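Side-chain contacts in GTN Reductase (Agrobacterium tumefaciens, PDB 5N6G), which probably reduces activated carbon-carbon double bonds with FMN as cofactor, as an ene-reductase of the Old Yellow Enzyme family: residues A[61-66]-A[70-75]; A[96-101]-A[158-163]; A[102-107]-A[181-186]. All coordinates share one frame; numbering follows the deposited sequence. Where two conformers were deposited one is given.

Interaction 1. Residues A[61-66]-A[70-75]. With 8OZ (2-Phenylacrylic acid), chain C.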
loop_
_atom_site.group_PDB
_atom_site.type_symbol
_atom_site.label_atom_id
_atom_site.label_comp_id
_atom_site.label_asym_id
_atom_site.label_seq_id
_atom_site.Cartn_x
_atom_site.Cartn_y
_atom_site.Cartn_z
ATOM N N GLN A 61 -8.100 -1.760 -15.141
ATOM C CA GLN A 61 -6.958 -2.597 -15.488
ATOM C C GLN A 61 -6.112 -2.902 -14.253
ATOM O O GLN A 61 -5.546 -3.995 -14.139
ATOM C CB GLN A 61 -6.122 -1.885 -16.546
ATOM C CG GLN A 61 -4.943 -2.640 -17.109
ATOM C CD GLN A 61 -3.933 -1.697 -17.747
ATOM O OE1 GLN A 61 -3.314 -0.904 -17.053
ATOM N NE2 GLN A 61 -3.754 -1.797 -19.065
ATOM N N GLY A 62 -6.034 -1.972 -13.320
ATOM C CA GLY A 62 -5.283 -2.170 -12.086
ATOM C C GLY A 62 -5.953 -2.978 -11.007
ATOM O O GLY A 62 -5.346 -3.155 -9.935
ATOM N N GLN A 63 -7.191 -3.427 -11.230
ATOM C CA GLN A 63 -7.918 -4.275 -10.283
ATOM C C GLN A 63 -7.468 -5.723 -10.382
ATOM O O GLN A 63 -7.382 -6.277 -11.479
ATOM C CB GLN A 63 -9.425 -4.261 -10.554
ATOM C CG GLN A 63 -10.118 -2.993 -10.147
ATOM C CD GLN A 63 -10.529 -2.973 -8.692
ATOM O OE1 GLN A 63 -10.027 -3.741 -7.855
ATOM N NE2 GLN A 63 -11.431 -2.042 -8.368
ATOM N N GLY A 64 -7.309 -6.363 -9.223
ATOM C CA GLY A 64 -6.980 -7.774 -9.167
ATOM C C GLY A 64 -7.873 -8.636 -8.306
ATOM O O GLY A 64 -7.747 -9.862 -8.341
ATOM N N TYR A 65 -8.776 -8.011 -7.529
ATOM C CA TYR A 65 -9.685 -8.716 -6.626
ATOM C C TYR A 65 -11.055 -8.074 -6.723
ATOM O O TYR A 65 -11.186 -6.880 -7.001
ATOM C CB TYR A 65 -9.223 -8.667 -5.152
ATOM C CG TYR A 65 -7.789 -9.088 -4.985
ATOM C CD1 TYR A 65 -6.772 -8.192 -5.203
ATOM C CD2 TYR A 65 -7.449 -10.395 -4.696
ATOM C CE1 TYR A 65 -5.467 -8.548 -5.088
ATOM C CE2 TYR A 65 -6.125 -10.768 -4.594
ATOM C CZ TYR A 65 -5.141 -9.832 -4.781
ATOM O OH TYR A 65 -3.810 -10.182 -4.691
ATOM N N ALA A 66 -12.075 -8.871 -6.414
ATOM C CA ALA A 66 -13.439 -8.374 -6.462
ATOM C C ALA A 66 -13.777 -7.499 -5.255
ATOM O O ALA A 66 -13.219 -7.639 -4.160
ATOM C CB ALA A 66 -14.425 -9.536 -6.515
ATOM N N GLY A 70 -12.236 1.605 -5.945
ATOM C CA GLY A 70 -11.287 2.258 -6.815
ATOM C C GLY A 70 -11.345 3.779 -6.770
ATOM O O GLY A 70 -12.063 4.383 -5.976
ATOM N N LEU A 71 -10.556 4.399 -7.662
ATOM C CA LEU A 71 -10.541 5.845 -7.840
ATOM C C LEU A 71 -10.909 6.252 -9.263
ATOM O O LEU A 71 -10.604 7.369 -9.677
ATOM C CB LEU A 71 -9.169 6.401 -7.464
ATOM C CG LEU A 71 -8.959 6.479 -5.956
ATOM C CD1 LEU A 71 -7.481 6.725 -5.664
ATOM C CD2 LEU A 71 -9.827 7.556 -5.339
ATOM N N TYR A 72 -11.587 5.383 -10.014
ATOM C CA TYR A 72 -11.798 5.617 -11.446
ATOM C C TYR A 72 -13.267 5.764 -11.833
ATOM O O TYR A 72 -13.582 5.876 -13.034
ATOM C CB TYR A 72 -11.127 4.493 -12.249
ATOM C CG TYR A 72 -11.545 3.088 -11.870
ATOM C CD1 TYR A 72 -12.671 2.494 -12.441
ATOM C CD2 TYR A 72 -10.832 2.365 -10.924
ATOM C CE1 TYR A 72 -13.049 1.199 -12.103
ATOM C CE2 TYR A 72 -11.205 1.088 -10.564
ATOM C CZ TYR A 72 -12.306 0.505 -11.143
ATOM O OH TYR A 72 -12.679 -0.774 -10.783
ATOM N N LYS A 73 -14.177 5.797 -10.873
ATOM C CA LYS A 73 -15.578 6.126 -11.104
ATOM C C LYS A 73 -15.934 7.375 -10.319
ATOM O O LYS A 73 -15.435 7.564 -9.204
ATOM C CB LYS A 73 -16.506 4.974 -10.670
ATOM C CG LYS A 73 -16.315 3.669 -11.413
ATOM C CD LYS A 73 -17.280 2.606 -10.894
ATOM C CE LYS A 73 -17.136 1.297 -11.655
ATOM N NZ LYS A 73 -18.197 0.333 -11.269
ATOM N N ARG A 74 -16.800 8.225 -10.894
ATOM C CA ARG A 74 -17.256 9.406 -10.170
ATOM C C ARG A 74 -17.915 9.011 -8.865
ATOM O O ARG A 74 -17.728 9.673 -7.838
ATOM C CB ARG A 74 -18.253 10.223 -11.002
ATOM C CG ARG A 74 -17.709 10.738 -12.307
ATOM C CD ARG A 74 -16.541 11.691 -12.092
ATOM N NE ARG A 74 -16.870 12.823 -11.236
ATOM C CZ ARG A 74 -15.954 13.586 -10.644
ATOM N NH1 ARG A 74 -14.662 13.331 -10.805
ATOM N NH2 ARG A 74 -16.327 14.598 -9.886
ATOM N N GLU A 75 -18.724 7.955 -8.904
ATOM C CA GLU A 75 -19.401 7.482 -7.709
ATOM C C GLU A 75 -18.405 7.049 -6.647
ATOM O O GLU A 75 -18.686 7.183 -5.450
ATOM C CB GLU A 75 -20.319 6.319 -8.069
ATOM C CG GLU A 75 -21.527 6.731 -8.908
ATOM C CD GLU A 75 -21.248 6.823 -10.413
ATOM O OE1 GLU A 75 -20.081 6.604 -10.841
ATOM O OE2 GLU A 75 -22.219 7.094 -11.167
HETATM C C4 8OZ C . -4.357 -9.297 1.093
HETATM C C5 8OZ C . -5.350 -9.690 0.225
HETATM C C6 8OZ C . -5.461 -9.080 -1.004
HETATM C C7 8OZ C . -4.592 -8.066 -1.363
HETATM C C8 8OZ C . -1.266 -6.565 -0.547
HETATM C C 8OZ C . -3.253 -5.402 -1.396
HETATM O O 8OZ C . -0.564 -5.590 -0.667
HETATM C C1 8OZ C . -2.737 -6.481 -0.827
HETATM C C2 8OZ C . -3.598 -7.649 -0.488
HETATM C C3 8OZ C . -3.478 -8.287 0.743
HETATM O O1 8OZ C . -0.790 -7.735 -0.195
#
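Q63 reaches Y72 within the loop that leaves strand 50-57 of the TIM barrel and leads to helix 74-89, so the contact ties two points of one beta-alpha connection. The CB of Q63 points toward segment 70-75 without touching it; beyond it the chain bends at chi2 (-85°), which turns the amide across to the hydroxyl end of Y72. Q63 CG is the first atom to touch, 3.4 Å from Y72 OH, and Q63 CD follows at 3.7 Å from the same oxygen. The tip makes the bond: Q63 NE2 donates to Y72 OH at 3.0 Å, nearly straight (162°), with the oxygen close to the amide plane. The amide and the tyrosine ring stand almost perpendicular, 88° apart, and NE2 sits at the ring edge. The same nitrogen also donates to V68 O, between the two segments, so two bonds fix the rotation of the amide. Two residues along from Q63, Y65 faces the active site, where the C6-C7 side of the phenyl ring of 2-phenylacrylic acid comes over one face of Y65, with C6 near the rim. There Y65 CE1 lies 3.9 Å from C7 of the ligand.

Interaction 2. Residues A[96-101]-A[158-163]; sequences AQIWHV and EDYRSG. With FMN (flavin mononucleotide), chain B; 8OZ (2-Phenylacrylic acid), chain C.
I98 enters the contact with CG1 set between its backbone N and carbonyl carbon (chi1 61°) and the chain then extended, which carries CD1 to the edge of the Y160 ring. At H100, two residues on, the backbone places CB beside the tyrosine hydroxyl, while chi1 (-166°) swings the imidazole on toward Q61, to which H100 NE2 is bonded. Y160 leans from helix 150-169 over the outer surface of barrel strand 94-99: its CD1 meets I98 CD1 at 3.9 Å, near the ring plane, and its OH lies 3.5 Å from H100 CB. Y160 also packs on V214 and V218 of helix 204-222, so the ring is wedged between a strand and a neighbouring helix. The Y160 hydroxyl meets, at 2.7 Å, the oxygen of a water that can donate to I98 O and receives a weak bond from H100 N; the water lies near the ring plane and links the helix side chain to the end of the strand.

Alternation along the strand turns Q97 and W99 to the barrel interior. Q97 reads the flavin pyrimidine with both amide atoms: FMN N3 donates to Q97 OE1 at 2.9 Å, and Q97 NE2 donates to FMN O2 at 2.9 Å. W99 CZ2 approaches the terminal alkene carbon C of 2-phenylacrylic acid at 3.2 Å, while V101 CG1 covers part of one indole face. One strand thus has an outer side that packs I98 on Y160 and is joined to the Y160 hydroxyl through one water, and a ligand-binding inner side; the donation to O2 could help stabilise negative charge on a reduced flavin.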
loop_
_atom_site.group_PDB
_atom_site.type_symbol
_atom_site.label_atom_id
_atom_site.label_comp_id
_atom_site.label_asym_id
_atom_site.label_seq_id
_atom_site.Cartn_x
_atom_site.Cartn_y
_atom_site.Cartn_z
ATOM N N ALA A 96 -4.642 7.787 0.421
ATOM C CA ALA A 96 -5.126 6.701 -0.423
ATOM C C ALA A 96 -3.955 5.873 -0.924
ATOM O O ALA A 96 -2.998 6.433 -1.481
ATOM C CB ALA A 96 -5.894 7.263 -1.617
ATOM N N GLN A 97 -4.026 4.555 -0.746
ATOM C CA GLN A 97 -2.985 3.673 -1.278
ATOM C C GLN A 97 -3.333 3.370 -2.730
ATOM O O GLN A 97 -4.101 2.453 -3.011
ATOM C CB GLN A 97 -2.843 2.382 -0.472
ATOM C CG GLN A 97 -1.609 1.634 -0.973
ATOM C CD GLN A 97 -1.409 0.240 -0.433
ATOM O OE1 GLN A 97 -2.290 -0.622 -0.499
ATOM N NE2 GLN A 97 -0.209 -0.015 0.042
ATOM N N ILE A 98 -2.743 4.112 -3.658
ATOM C CA ILE A 98 -3.137 3.995 -5.058
ATOM C C ILE A 98 -2.390 2.821 -5.685
ATOM O O ILE A 98 -1.171 2.663 -5.523
ATOM C CB ILE A 98 -2.931 5.323 -5.812
ATOM C CG1 ILE A 98 -1.471 5.792 -5.822
ATOM C CG2 ILE A 98 -3.889 6.399 -5.213
ATOM C CD1 ILE A 98 -1.278 7.084 -6.679
ATOM N N TRP A 99 -3.129 1.976 -6.388
ATOM C CA TRP A 99 -2.735 0.598 -6.625
ATOM C C TRP A 99 -2.865 0.223 -8.097
ATOM O O TRP A 99 -3.804 0.632 -8.770
ATOM C CB TRP A 99 -3.637 -0.281 -5.807
ATOM C CG TRP A 99 -3.276 -1.710 -5.600
ATOM C CD1 TRP A 99 -2.068 -2.320 -5.788
ATOM C CD2 TRP A 99 -4.157 -2.703 -5.074
ATOM N NE1 TRP A 99 -2.153 -3.645 -5.410
ATOM C CE2 TRP A 99 -3.427 -3.907 -4.972
ATOM C CE3 TRP A 99 -5.498 -2.685 -4.681
ATOM C CZ2 TRP A 99 -3.995 -5.068 -4.478
ATOM C CZ3 TRP A 99 -6.066 -3.826 -4.201
ATOM C CH2 TRP A 99 -5.324 -5.016 -4.112
ATOM N N HIS A 100 -1.920 -0.566 -8.581
ATOM C CA HIS A 100 -2.066 -1.304 -9.825
ATOM C C HIS A 100 -1.495 -2.687 -9.570
ATOM O O HIS A 100 -0.322 -2.828 -9.203
ATOM C CB HIS A 100 -1.349 -0.622 -11.010
ATOM C CG HIS A 100 -1.745 -1.161 -12.340
ATOM N ND1 HIS A 100 -1.657 -2.495 -12.671
ATOM C CD2 HIS A 100 -2.234 -0.531 -13.434
ATOM C CE1 HIS A 100 -2.103 -2.666 -13.905
ATOM N NE2 HIS A 100 -2.446 -1.487 -14.394
ATOM N N VAL A 101 -2.317 -3.705 -9.767
ATOM C CA VAL A 101 -1.915 -5.073 -9.448
ATOM C C VAL A 101 -1.029 -5.736 -10.488
ATOM O O VAL A 101 -0.450 -6.792 -10.196
ATOM C CB VAL A 101 -3.118 -6.010 -9.273
ATOM C CG1 VAL A 101 -3.966 -5.523 -8.122
ATOM C CG2 VAL A 101 -3.940 -6.117 -10.550
ATOM N N GLU A 158 -0.351 7.968 -17.060
ATOM C CA GLU A 158 -1.473 8.901 -17.059
ATOM C C GLU A 158 -2.537 8.465 -16.060
ATOM O O GLU A 158 -3.169 9.312 -15.408
ATOM C CB GLU A 158 -2.060 9.042 -18.468
ATOM C CG GLU A 158 -3.155 10.100 -18.593
ATOM C CD GLU A 158 -2.789 11.473 -17.988
ATOM O OE1 GLU A 158 -1.657 11.984 -18.202
ATOM O OE2 GLU A 158 -3.651 12.041 -17.284
ATOM N N ASP A 159 -2.736 7.146 -15.905
ATOM C CA ASP A 159 -3.704 6.666 -14.922
ATOM C C ASP A 159 -3.239 6.962 -13.502
ATOM O O ASP A 159 -4.070 7.206 -12.620
ATOM C CB ASP A 159 -3.966 5.166 -15.091
ATOM C CG ASP A 159 -4.762 4.848 -16.348
ATOM O OD1 ASP A 159 -5.454 5.758 -16.889
ATOM O OD2 ASP A 159 -4.709 3.674 -16.783
ATOM N N TYR A 160 -1.926 6.886 -13.231
ATOM C CA TYR A 160 -1.451 7.295 -11.908
ATOM C C TYR A 160 -1.661 8.789 -11.683
ATOM O O TYR A 160 -2.019 9.203 -10.570
ATOM C CB TYR A 160 0.013 6.920 -11.710
ATOM C CG TYR A 160 0.251 5.531 -11.210
ATOM C CD1 TYR A 160 0.068 5.192 -9.867
ATOM C CD2 TYR A 160 0.715 4.547 -12.064
ATOM C CE1 TYR A 160 0.303 3.920 -9.409
ATOM C CE2 TYR A 160 0.941 3.269 -11.608
ATOM C CZ TYR A 160 0.754 2.968 -10.272
ATOM O OH TYR A 160 0.990 1.697 -9.829
ATOM N N ARG A 161 -1.465 9.614 -12.719
ATOM C CA ARG A 161 -1.734 11.044 -12.588
ATOM C C ARG A 161 -3.193 11.280 -12.261
ATOM O O ARG A 161 -3.524 12.043 -11.343
ATOM C CB ARG A 161 -1.354 11.801 -13.866
ATOM C CG ARG A 161 0.139 11.817 -14.188
ATOM C CD ARG A 161 0.471 12.681 -15.389
ATOM N NE ARG A 161 1.839 12.399 -15.824
ATOM C CZ ARG A 161 2.179 11.602 -16.829
ATOM N NH1 ARG A 161 1.265 11.054 -17.618
ATOM N NH2 ARG A 161 3.459 11.353 -17.057
ATOM N N SER A 162 -4.090 10.667 -13.030
ATOM C CA SER A 162 -5.501 10.933 -12.789
ATOM C C SER A 162 -5.958 10.333 -11.463
ATOM O O SER A 162 -6.834 10.902 -10.800
ATOM C CB SER A 162 -6.348 10.432 -13.969
ATOM O OG SER A 162 -6.378 9.032 -14.032
ATOM N N GLY A 163 -5.395 9.190 -11.064
ATOM C CA GLY A 163 -5.717 8.615 -9.768
ATOM C C GLY A 163 -5.277 9.479 -8.601
ATOM O O GLY A 163 -6.000 9.624 -7.616
HETATM N N1 FMN B . -0.724 -4.448 2.316
HETATM C C2 FMN B . -0.841 -3.452 1.378
HETATM O O2 FMN B . 0.146 -2.778 1.007
HETATM N N3 FMN B . -2.080 -3.163 0.849
HETATM C C4 FMN B . -3.260 -3.821 1.142
HETATM O O4 FMN B . -4.324 -3.452 0.647
HETATM C C4A FMN B . -3.122 -4.889 2.107
HETATM N N5 FMN B . -4.200 -5.541 2.465
HETATM C C5A FMN B . -4.084 -6.449 3.504
HETATM C C6 FMN B . -5.237 -7.065 3.975
HETATM C C7 FMN B . -5.197 -7.894 5.087
HETATM C C7M FMN B . -6.482 -8.515 5.579
HETATM C C8 FMN B . -3.983 -8.127 5.742
HETATM C C8M FMN B . -3.916 -8.969 6.987
HETATM C C9 FMN B . -2.819 -7.532 5.262
HETATM C C9A FMN B . -2.867 -6.688 4.154
HETATM N N10 FMN B . -1.727 -5.981 3.714
HETATM C C10 FMN B . -1.815 -5.097 2.674
HETATM C "C1'" FMN B . -0.496 -6.076 4.512
HETATM C "C2'" FMN B . -0.584 -5.195 5.752
HETATM O "O2'" FMN B . -0.638 -3.811 5.387
HETATM C "C3'" FMN B . 0.581 -5.403 6.721
HETATM O "O3'" FMN B . 1.814 -5.194 6.037
HETATM C "C4'" FMN B . 0.610 -6.793 7.354
HETATM O "O4'" FMN B . -0.660 -7.098 7.936
HETATM C "C5'" FMN B . 1.723 -6.937 8.376
HETATM O "O5'" FMN B . 1.523 -6.022 9.471
HETATM P P FMN B . 0.966 -6.449 10.936
HETATM O O1P FMN B . 1.990 -7.416 11.491
HETATM O O2P FMN B . -0.360 -7.145 10.676
HETATM O O3P FMN B . 0.854 -5.169 11.679
HETATM C C4 8OZ C . -4.357 -9.297 1.093
HETATM C C5 8OZ C . -5.350 -9.690 0.225
HETATM C C6 8OZ C . -5.461 -9.080 -1.004
HETATM C C7 8OZ C . -4.592 -8.066 -1.363
HETATM C C8 8OZ C . -1.266 -6.565 -0.547
HETATM C C 8OZ C . -3.253 -5.402 -1.396
HETATM O O 8OZ C . -0.564 -5.590 -0.667
HETATM C C1 8OZ C . -2.737 -6.481 -0.827
HETATM C C2 8OZ C . -3.598 -7.649 -0.488
HETATM C C3 8OZ C . -3.478 -8.287 0.743
HETATM O O1 8OZ C . -0.790 -7.735 -0.195
HETATM O O HOH W 1 0.552 1.179 -7.267
#

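Interaction 3. Residues A[102-107]-A[181-186]. With 8OZ (2-Phenylacrylic acid), chain C; FMN (flavin mononucleotide), chain B.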
loop_
_atom_site.group_PDB
_atom_site.type_symbol
_atom_site.label_atom_id
_atom_site.label_comp_id
_atom_site.label_asym_id
_atom_site.label_seq_id
_atom_site.Cartn_x
_atom_site.Cartn_y
_atom_site.Cartn_z
ATOM N N GLY A 102 -0.920 -5.176 -11.684
ATOM C CA GLY A 102 -0.193 -5.859 -12.742
ATOM C C GLY A 102 -0.710 -7.257 -12.990
ATOM O O GLY A 102 -1.905 -7.478 -13.202
ATOM N N ARG A 103 0.197 -8.241 -12.980
ATOM C CA ARG A 103 -0.179 -9.600 -13.350
ATOM C C ARG A 103 -1.097 -10.303 -12.347
ATOM O O ARG A 103 -1.590 -11.393 -12.660
ATOM C CB ARG A 103 1.067 -10.457 -13.549
ATOM C CG ARG A 103 1.817 -10.785 -12.263
ATOM C CD ARG A 103 3.082 -11.574 -12.590
ATOM N NE ARG A 103 3.786 -11.988 -11.376
ATOM C CZ ARG A 103 4.609 -13.028 -11.308
ATOM N NH1 ARG A 103 4.886 -13.783 -12.369
ATOM N NH2 ARG A 103 5.181 -13.331 -10.147
ATOM N N ILE A 104 -1.316 -9.729 -11.167
ATOM C CA ILE A 104 -2.094 -10.405 -10.116
ATOM C C ILE A 104 -3.550 -10.008 -10.325
ATOM O O ILE A 104 -4.114 -9.172 -9.617
ATOM C CB ILE A 104 -1.580 -10.055 -8.725
ATOM C CG1 ILE A 104 -0.067 -10.305 -8.629
ATOM C CG2 ILE A 104 -2.309 -10.854 -7.691
ATOM C CD1 ILE A 104 0.361 -11.760 -8.857
ATOM N N SER A 105 -4.177 -10.625 -11.324
ATOM C CA SER A 105 -5.552 -10.301 -11.680
ATOM C C SER A 105 -6.148 -11.466 -12.469
ATOM O O SER A 105 -5.531 -12.521 -12.635
ATOM C CB SER A 105 -5.603 -8.981 -12.456
ATOM O OG SER A 105 -6.932 -8.507 -12.681
ATOM N N HIS A 106 -7.376 -11.265 -12.932
ATOM C CA HIS A 106 -8.130 -12.270 -13.657
ATOM C C HIS A 106 -8.837 -11.577 -14.809
ATOM O O HIS A 106 -9.195 -10.407 -14.705
ATOM C CB HIS A 106 -9.140 -12.953 -12.727
ATOM C CG HIS A 106 -9.803 -14.154 -13.326
ATOM N ND1 HIS A 106 -11.033 -14.082 -13.946
ATOM C CD2 HIS A 106 -9.432 -15.459 -13.372
ATOM C CE1 HIS A 106 -11.375 -15.283 -14.374
ATOM N NE2 HIS A 106 -10.429 -16.137 -14.023
ATOM N N THR A 107 -8.987 -12.292 -15.919
ATOM C CA THR A 107 -9.623 -11.704 -17.099
ATOM C C THR A 107 -11.011 -11.147 -16.792
ATOM O O THR A 107 -11.406 -10.135 -17.379
ATOM C CB THR A 107 -9.719 -12.735 -18.212
ATOM O OG1 THR A 107 -10.447 -13.882 -17.734
ATOM C CG2 THR A 107 -8.336 -13.140 -18.690
ATOM N N ASN A 181 4.680 -5.760 -2.278
ATOM C CA ASN A 181 3.939 -7.023 -2.269
ATOM C C ASN A 181 3.670 -7.605 -3.654
ATOM O O ASN A 181 2.638 -8.231 -3.884
ATOM C CB ASN A 181 2.641 -6.867 -1.494
ATOM C CG ASN A 181 2.896 -6.471 -0.062
ATOM O OD1 ASN A 181 3.936 -6.809 0.505
ATOM N ND2 ASN A 181 1.967 -5.760 0.531
ATOM N N GLY A 182 4.657 -7.517 -4.539
ATOM C CA GLY A 182 4.566 -8.237 -5.809
ATOM C C GLY A 182 3.619 -7.666 -6.839
ATOM O O GLY A 182 3.303 -8.372 -7.798
ATOM N N TYR A 183 3.139 -6.440 -6.672
ATOM C CA TYR A 183 2.221 -5.848 -7.637
ATOM C C TYR A 183 3.014 -5.146 -8.742
ATOM O O TYR A 183 4.194 -5.431 -8.946
ATOM C CB TYR A 183 1.196 -4.985 -6.908
ATOM C CG TYR A 183 0.311 -5.887 -6.053
ATOM C CD1 TYR A 183 -0.546 -6.798 -6.638
ATOM C CD2 TYR A 183 0.374 -5.860 -4.663
ATOM C CE1 TYR A 183 -1.363 -7.629 -5.872
ATOM C CE2 TYR A 183 -0.427 -6.711 -3.891
ATOM C CZ TYR A 183 -1.295 -7.571 -4.505
ATOM O OH TYR A 183 -2.094 -8.406 -3.764
ATOM N N LEU A 184 2.356 -4.313 -9.546
ATOM C CA LEU A 184 2.948 -3.914 -10.833
ATOM C C LEU A 184 4.335 -3.298 -10.669
ATOM O O LEU A 184 5.255 -3.639 -11.420
ATOM C CB LEU A 184 2.038 -2.940 -11.571
ATOM C CG LEU A 184 2.560 -2.505 -12.954
ATOM C CD1 LEU A 184 2.576 -3.669 -13.921
ATOM C CD2 LEU A 184 1.733 -1.327 -13.513
ATOM N N ILE A 185 4.481 -2.321 -9.775
ATOM C CA ILE A 185 5.759 -1.623 -9.682
ATOM C C ILE A 185 6.844 -2.596 -9.259
ATOM O O ILE A 185 7.958 -2.575 -9.799
ATOM C CB ILE A 185 5.654 -0.417 -8.737
ATOM C CG1 ILE A 185 4.680 0.616 -9.324
ATOM C CG2 ILE A 185 7.018 0.250 -8.561
ATOM C CD1 ILE A 185 4.351 1.781 -8.406
ATOM N N GLU A 186 6.533 -3.475 -8.305
ATOM C CA GLU A 186 7.493 -4.486 -7.866
ATOM C C GLU A 186 7.820 -5.475 -8.966
ATOM O O GLU A 186 8.935 -6.010 -9.018
ATOM C CB GLU A 186 6.968 -5.279 -6.673
ATOM C CG GLU A 186 7.515 -4.833 -5.390
ATOM C CD GLU A 186 7.636 -5.938 -4.337
ATOM O OE1 GLU A 186 7.372 -7.155 -4.578
ATOM O OE2 GLU A 186 8.012 -5.530 -3.233
HETATM C C4 8OZ C . -4.357 -9.297 1.093
HETATM C C5 8OZ C . -5.350 -9.690 0.225
HETATM C C6 8OZ C . -5.461 -9.080 -1.004
HETATM C C7 8OZ C . -4.592 -8.066 -1.363
HETATM C C8 8OZ C . -1.266 -6.565 -0.547
HETATM C C 8OZ C . -3.253 -5.402 -1.396
HETATM O O 8OZ C . -0.564 -5.590 -0.667
HETATM C C1 8OZ C . -2.737 -6.481 -0.827
HETATM C C2 8OZ C . -3.598 -7.649 -0.488
HETATM C C3 8OZ C . -3.478 -8.287 0.743
HETATM O O1 8OZ C . -0.790 -7.735 -0.195
HETATM N N1 FMN B . -0.724 -4.448 2.316
HETATM C C2 FMN B . -0.841 -3.452 1.378
HETATM O O2 FMN B . 0.146 -2.778 1.007
HETATM N N3 FMN B . -2.080 -3.163 0.849
HETATM C C4 FMN B . -3.260 -3.821 1.142
HETATM O O4 FMN B . -4.324 -3.452 0.647
HETATM C C4A FMN B . -3.122 -4.889 2.107
HETATM N N5 FMN B . -4.200 -5.541 2.465
HETATM C C5A FMN B . -4.084 -6.449 3.504
HETATM C C6 FMN B . -5.237 -7.065 3.975
HETATM C C7 FMN B . -5.197 -7.894 5.087
HETATM C C7M FMN B . -6.482 -8.515 5.579
HETATM C C8 FMN B . -3.983 -8.127 5.742
HETATM C C8M FMN B . -3.916 -8.969 6.987
HETATM C C9 FMN B . -2.819 -7.532 5.262
HETATM C C9A FMN B . -2.867 -6.688 4.154
HETATM N N10 FMN B . -1.727 -5.981 3.714
HETATM C C10 FMN B . -1.815 -5.097 2.674
HETATM C "C1'" FMN B . -0.496 -6.076 4.512
HETATM C "C2'" FMN B . -0.584 -5.195 5.752
HETATM O "O2'" FMN B . -0.638 -3.811 5.387
HETATM C "C3'" FMN B . 0.581 -5.403 6.721
HETATM O "O3'" FMN B . 1.814 -5.194 6.037
HETATM C "C4'" FMN B . 0.610 -6.793 7.354
HETATM O "O4'" FMN B . -0.660 -7.098 7.936
HETATM C "C5'" FMN B . 1.723 -6.937 8.376
HETATM O "O5'" FMN B . 1.523 -6.022 9.471
HETATM P P FMN B . 0.966 -6.449 10.936
HETATM O O1P FMN B . 1.990 -7.416 11.491
HETATM O O2P FMN B . -0.360 -7.145 10.676
HETATM O O3P FMN B . 0.854 -5.169 11.679
HETATM O O HOH W 2 3.961 -10.859 -8.696
#
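G102, I104 and Y183 give up the most surface where segment 102-107 meets the start of helix 184-189. G102 lies against L184: its N is 3.7 Å from L184 CB, its CA 3.7 Å from L184 CD1. With no side chain, G102 leaves room for L184 CD1; its positive phi (55°) is itself one that favours glycine. I104, the centre of an inverse gamma turn, comes up to the Y183 ring with CB, 3.8 Å from Y183 CE1, and with CG2 at a similar distance; the two side chains cross at about a right angle. I104 CG1 also approaches G182 O, at 4.0 Å. That carbonyl receives a bond from a water, which in turn accepts from R103 NE at the guanidinium edge, so the two segments are joined through solvent.

At its CE2 edge Y183 meets the ligand, with CE2 3.4 Å from carboxylate O of 2-phenylacrylic acid, while Y183 OH bonds to Y65 OH. N181 ND2 donates to the same carboxylate oxygen at 2.8 Å, and H178 NE2 bonds the ligand as well. A His-Asn pair holding the substrate's anionic or electron-withdrawing group, with a tyrosine close by, is typical of the Old Yellow Enzyme active site.

All three contacts touch one another, and each has a segment that supplies residues to the 2-phenylacrylic acid pocket at the barrel mouth: Y65, W99, and N181 with Y183. Interactions 1 and 2, with centres 10 Å apart, are joined by Q61 OE1 and H100 NE2 at 2.9 Å and by G62 O and V101 N at 3.1 Å. Interactions 1 and 3 meet through Y65 OH and Y183 OH, 2.6 Å apart, and through Q63 O and S105 OG, also 2.6 Å. Interactions 2 and 3 share a backbone link, H100 O to L184 N at 3.1 Å. Loop 61-66 bonds to both other contacts and brings Y65 to the ligand; the flavin is reached from interactions 2 and 3, through Q97 and N181.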